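Local coordinates for UBP3-associated protein BRE5 (Saccharomyces cerevisiae, PDB 2QIY) that acts with the ubiquitin protease UBP3 in de-ubiquitination, the pair cleaving ubiquitin in a step that leads to mono-ubiquitination of Sec23, at residues F16-N21 and F126-S131; D58-V63 and P118-C123. All blocks are in the same frame, centred on the assembly; numbering follows the deposited sequence.

Contact 1 of 2, residues F16-N21 and F126-S131; sequences FAFLQN and FILLPS
F18 reaches from helix 11-28 to the strand that carries F126 and L128, and its ring is gripped in two ways at once. Its CE1 corner is directed at the face of the F126 ring, standing 3.5 Å above that plane and over its centre, with F126 CD2 the nearest atom at 3.6 Å. This is a T-shaped, edge-to-face pair: the planes meet at 76° and the ring centroids lie 5.0 Å apart. Against a face of F18 itself sits the L128 isobutyl group. L128 CD2 makes a CH-pi contact 3.9 Å from the centroid of the F18 ring, somewhat toward the rim, while L128 CD1 packs farther back, 3.9 Å from F18 CG. F18 gains this reach because its CG lies opposite its own backbone N, chi1 169°. The contact belongs to the NTF2 domain of Bre5, a fold in which a long helix lies against a strongly curved mixed sheet; strand 120-130 here turns F126 and L128 to the helix, and I127, between them, points the other way and packs on I127 of the second subunit. The F126 ring has a further neighbour in L19, whose CD1 comes within 3.3 Å of F126 CE1 from an oblique direction. That approach is very tight, and with both L19 torsions away from staggered values its exact placement is doubtful. Y22, one turn beyond F18 on the same helix, also makes an edge-to-face pair with F126, and F18 also touches I139 of strand 137-147. Replacing F126 with an alanine would probably leave the edge of F18 without its aromatic face and open a gap between the helix and the sheet.

Contact 2 of 2, residues D58-V63 and P118-C123; sequences DVLPTV and PVYKFC
The carbonyl oxygen of D58 accepts a hydrogen bond from a water molecule at 2.7 Å from D58 O, and the same water receives the backbone N-H of K121, 2.8 Å from K121 N. No direct hydrogen bond joins the segments, so this single water carries the polar link between the loop that leads into strand 62-66 and K121 of strand 120-130; both strands belong to the curved sheet of the NTF2 fold. D58 and Y120 are the closest residues in backbone terms, with CA atoms 5.7 Å apart. Beside its water, D58 O also lies near the plane of the Y120 ring, at its edge, with Y120 CD2 3.4 Å away. The carboxylate of D58 is engaged elsewhere, by the hydroxyl of S148 and the backbone N of N149, which ties the loop to the last ordered residues of the chain.

The apolar half of the contact is L60 laid over one face of the tyrosine. L60 CD1 makes a CH-pi contact 3.9 Å from the centroid of the Y120 ring and only 3° off its normal, so the methyl sits almost exactly above the centre. The branch point follows it in, with L60 CG 3.6 Å from Y120 CE2, and the two side chains cross at about a right angle. Y120 meets the loop because its CG stands anti to the carbonyl carbon, chi1 -61°, which swings the ring out toward D58 and L60. The ring also packs on F146 of strand 137-147, and a basic side chain of another protein chain makes a cation-pi interaction with it; V119 O accepts a hydrogen bond from a basic side chain of that protein as well. At the outer end of the ring, L60 CD2 lies 3.9 Å from Y120 OH.

In the fold
Strand 120-130 serves both contacts: contact 2 uses its N-terminal part and contact 1 its C-terminal half, and the two centres lie about 22 Å apart, on opposite sides of the centre of the chain. Contact 1 is mostly buried and wholly apolar, joining the long helix to the sheet through aromatic and leucine side chains. Contact 2 is only partly buried and ties a loop to the strand, combining a leucine-tyrosine pair with a water bridge and with an aspartate carboxylate held by the last ordered residues. Another protein chain lies near both, but it engages contact 2 through the tyrosine itself, whereas at contact 1 it packs on F16 and Q20, beside the helix-sheet interface.

Contact 1 of 2, residues F16-N21 and F126-S131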
# COMPACT_ATOMS: atom_id res chain seq x y z
N PHE A 16 -1.04 5.70 -14.64
CA PHE A 16 -1.80 4.64 -15.27
C PHE A 16 -0.95 3.91 -16.31
O PHE A 16 -0.92 2.66 -16.32
CB PHE A 16 -3.10 5.17 -15.87
CG PHE A 16 -4.01 4.10 -16.39
CD1 PHE A 16 -4.95 3.51 -15.55
CD2 PHE A 16 -3.92 3.68 -17.72
CE1 PHE A 16 -5.80 2.51 -16.03
CE2 PHE A 16 -4.77 2.68 -18.21
CZ PHE A 16 -5.71 2.09 -17.37
N ALA A 17 -0.23 4.68 -17.13
CA ALA A 17 0.69 4.12 -18.13
C ALA A 17 1.81 3.33 -17.46
O ALA A 17 2.16 2.24 -17.92
CB ALA A 17 1.27 5.21 -19.03
N PHE A 18 2.37 3.89 -16.39
CA PHE A 18 3.43 3.19 -15.67
C PHE A 18 3.00 1.80 -15.23
O PHE A 18 3.72 0.81 -15.44
CB PHE A 18 3.91 3.95 -14.43
CG PHE A 18 4.80 3.10 -13.59
CD1 PHE A 18 4.29 2.43 -12.48
CD2 PHE A 18 6.12 2.86 -13.98
CE1 PHE A 18 5.10 1.57 -11.74
CE2 PHE A 18 6.94 1.99 -13.25
CZ PHE A 18 6.43 1.35 -12.12
N LEU A 19 1.84 1.71 -14.59
CA LEU A 19 1.39 0.44 -14.02
C LEU A 19 1.09 -0.54 -15.14
O LEU A 19 1.48 -1.71 -15.07
CB LEU A 19 0.14 0.66 -13.19
CG LEU A 19 0.10 0.78 -11.66
CD1 LEU A 19 1.42 0.65 -10.89
CD2 LEU A 19 -0.80 1.90 -11.20
N GLN A 20 0.39 -0.07 -16.17
CA GLN A 20 0.05 -0.97 -17.27
C GLN A 20 1.32 -1.51 -17.93
O GLN A 20 1.44 -2.72 -18.13
CB GLN A 20 -0.91 -0.32 -18.28
CG GLN A 20 -1.74 -1.38 -19.00
CD GLN A 20 -2.92 -0.83 -19.80
OE1 GLN A 20 -3.24 0.36 -19.74
NE2 GLN A 20 -3.57 -1.71 -20.57
N ASN A 21 2.28 -0.63 -18.19
CA ASN A 21 3.57 -1.02 -18.78
C ASN A 21 4.40 -1.99 -17.92
O ASN A 21 4.98 -2.95 -18.44
CB ASN A 21 4.39 0.20 -19.17
CG ASN A 21 3.78 0.97 -20.34
OD1 ASN A 21 3.06 0.40 -21.16
ND2 ASN A 21 4.06 2.27 -20.41
N PHE A 126 5.04 1.96 -5.39
CA PHE A 126 6.23 2.34 -6.17
C PHE A 126 6.64 3.77 -5.90
O PHE A 126 5.79 4.63 -5.60
CB PHE A 126 5.89 2.31 -7.65
CG PHE A 126 5.35 1.00 -8.14
CD1 PHE A 126 3.98 0.72 -8.06
CD2 PHE A 126 6.22 0.04 -8.71
CE1 PHE A 126 3.48 -0.49 -8.53
CE2 PHE A 126 5.71 -1.16 -9.20
CZ PHE A 126 4.34 -1.42 -9.10
N ILE A 127 7.93 4.04 -6.05
CA ILE A 127 8.41 5.42 -6.14
C ILE A 127 9.16 5.56 -7.47
O ILE A 127 10.03 4.74 -7.78
CB ILE A 127 9.34 5.84 -4.97
CG1 ILE A 127 8.56 5.80 -3.66
CG2 ILE A 127 9.88 7.28 -5.20
CD1 ILE A 127 7.55 6.85 -3.57
N LEU A 128 8.76 6.56 -8.24
CA LEU A 128 9.35 6.89 -9.54
C LEU A 128 10.17 8.16 -9.41
O LEU A 128 9.68 9.19 -8.94
CB LEU A 128 8.27 7.10 -10.61
CG LEU A 128 7.23 5.99 -10.77
CD1 LEU A 128 6.41 6.29 -12.01
CD2 LEU A 128 7.89 4.62 -10.87
N LEU A 129 11.42 8.09 -9.86
CA LEU A 129 12.34 9.21 -9.80
C LEU A 129 12.63 9.71 -11.23
O LEU A 129 13.04 8.93 -12.09
CB LEU A 129 13.64 8.75 -9.14
CG LEU A 129 14.79 9.77 -9.07
CD1 LEU A 129 14.52 10.78 -8.00
CD2 LEU A 129 16.08 9.03 -8.78
N PRO A 130 12.45 11.01 -11.50
CA PRO A 130 12.66 11.42 -12.90
C PRO A 130 14.12 11.30 -13.33
O PRO A 130 15.02 11.39 -12.50
CB PRO A 130 12.21 12.89 -12.92
CG PRO A 130 12.22 13.35 -11.49
CD PRO A 130 12.10 12.14 -10.61
N SER A 131 14.33 11.05 -14.62
CA SER A 131 15.68 10.97 -15.18
C SER A 131 16.44 12.28 -15.02
O SER A 131 15.91 13.37 -15.30
CB SER A 131 15.62 10.59 -16.66
OG SER A 131 14.72 11.45 -17.35

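Contact 2 of 2, residues D58-V63 and P118-C123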
# COMPACT_ATOMS: atom_id res chain seq x y z
N ASP A 58 -3.89 -17.67 1.72
CA ASP A 58 -4.34 -16.65 0.79
C ASP A 58 -3.41 -15.45 0.81
O ASP A 58 -3.73 -14.40 0.27
CB ASP A 58 -5.80 -16.30 1.02
CG ASP A 58 -6.04 -15.48 2.28
OD1 ASP A 58 -7.14 -14.90 2.37
OD2 ASP A 58 -5.13 -15.39 3.15
N VAL A 59 -2.24 -15.63 1.43
CA VAL A 59 -1.15 -14.68 1.24
C VAL A 59 0.13 -15.41 0.80
O VAL A 59 0.25 -16.63 0.95
CB VAL A 59 -0.84 -13.84 2.50
CG1 VAL A 59 -2.06 -13.00 2.92
CG2 VAL A 59 -0.35 -14.75 3.66
N LEU A 60 1.06 -14.65 0.25
CA LEU A 60 2.34 -15.22 -0.15
C LEU A 60 3.43 -14.45 0.55
O LEU A 60 3.25 -13.25 0.82
CB LEU A 60 2.55 -15.11 -1.66
CG LEU A 60 1.52 -15.88 -2.50
CD1 LEU A 60 1.66 -15.44 -3.92
CD2 LEU A 60 1.68 -17.38 -2.39
N PRO A 61 4.57 -15.10 0.80
CA PRO A 61 5.69 -14.41 1.42
C PRO A 61 6.43 -13.56 0.39
O PRO A 61 6.30 -13.78 -0.83
CB PRO A 61 6.59 -15.56 1.90
CG PRO A 61 6.33 -16.65 0.90
CD PRO A 61 4.87 -16.53 0.55
N THR A 62 7.20 -12.60 0.86
CA THR A 62 8.00 -11.76 -0.03
C THR A 62 9.46 -11.79 0.38
O THR A 62 9.82 -12.29 1.45
CB THR A 62 7.50 -10.29 -0.04
OG1 THR A 62 7.53 -9.80 1.31
CG2 THR A 62 6.08 -10.24 -0.61
N VAL A 63 10.30 -11.25 -0.50
CA VAL A 63 11.73 -11.25 -0.30
C VAL A 63 12.28 -9.88 -0.75
O VAL A 63 11.77 -9.30 -1.72
CB VAL A 63 12.42 -12.41 -1.10
CG1 VAL A 63 12.11 -12.35 -2.62
CG2 VAL A 63 13.92 -12.39 -0.85
N PRO A 118 -5.26 -19.76 -7.58
CA PRO A 118 -6.28 -18.85 -7.04
C PRO A 118 -5.75 -17.42 -6.97
O PRO A 118 -4.54 -17.18 -7.12
CB PRO A 118 -6.53 -19.36 -5.62
CG PRO A 118 -5.32 -20.16 -5.29
CD PRO A 118 -4.75 -20.70 -6.56
N VAL A 119 -6.65 -16.48 -6.69
CA VAL A 119 -6.24 -15.08 -6.50
C VAL A 119 -5.66 -14.83 -5.09
O VAL A 119 -5.92 -15.59 -4.14
CB VAL A 119 -7.39 -14.10 -6.69
CG1 VAL A 119 -7.90 -14.17 -8.14
CG2 VAL A 119 -8.54 -14.41 -5.67
N TYR A 120 -4.90 -13.74 -5.01
CA TYR A 120 -4.35 -13.22 -3.78
C TYR A 120 -4.52 -11.70 -3.82
O TYR A 120 -4.15 -11.06 -4.83
CB TYR A 120 -2.86 -13.50 -3.73
CG TYR A 120 -2.50 -14.96 -3.76
CD1 TYR A 120 -2.43 -15.65 -4.96
CD2 TYR A 120 -2.24 -15.64 -2.58
CE1 TYR A 120 -2.08 -17.00 -5.01
CE2 TYR A 120 -1.89 -16.98 -2.59
CZ TYR A 120 -1.82 -17.67 -3.82
OH TYR A 120 -1.51 -19.01 -3.86
N LYS A 121 -5.08 -11.13 -2.76
CA LYS A 121 -5.29 -9.68 -2.69
C LYS A 121 -3.95 -9.06 -2.45
O LYS A 121 -3.15 -9.62 -1.70
CB LYS A 121 -6.15 -9.32 -1.50
CG LYS A 121 -7.64 -9.51 -1.73
CD LYS A 121 -8.35 -8.57 -0.74
CE LYS A 121 -9.74 -8.14 -1.23
NZ LYS A 121 -9.78 -7.48 -2.55
N PHE A 122 -3.68 -7.91 -3.06
CA PHE A 122 -2.37 -7.27 -2.83
C PHE A 122 -2.49 -5.77 -2.84
O PHE A 122 -3.43 -5.19 -3.38
CB PHE A 122 -1.38 -7.68 -3.93
CG PHE A 122 -1.61 -6.97 -5.26
CD1 PHE A 122 -0.92 -5.79 -5.53
CD2 PHE A 122 -2.54 -7.44 -6.18
CE1 PHE A 122 -1.12 -5.10 -6.71
CE2 PHE A 122 -2.75 -6.77 -7.37
CZ PHE A 122 -2.04 -5.59 -7.64
N CYS A 123 -1.49 -5.14 -2.21
CA CYS A 123 -1.22 -3.74 -2.40
C CYS A 123 0.24 -3.61 -2.83
O CYS A 123 1.13 -4.33 -2.33
CB CYS A 123 -1.50 -3.00 -1.12
SG CYS A 123 -0.74 -3.57 0.36
O HOH W 1 -5.75 -12.70 -0.49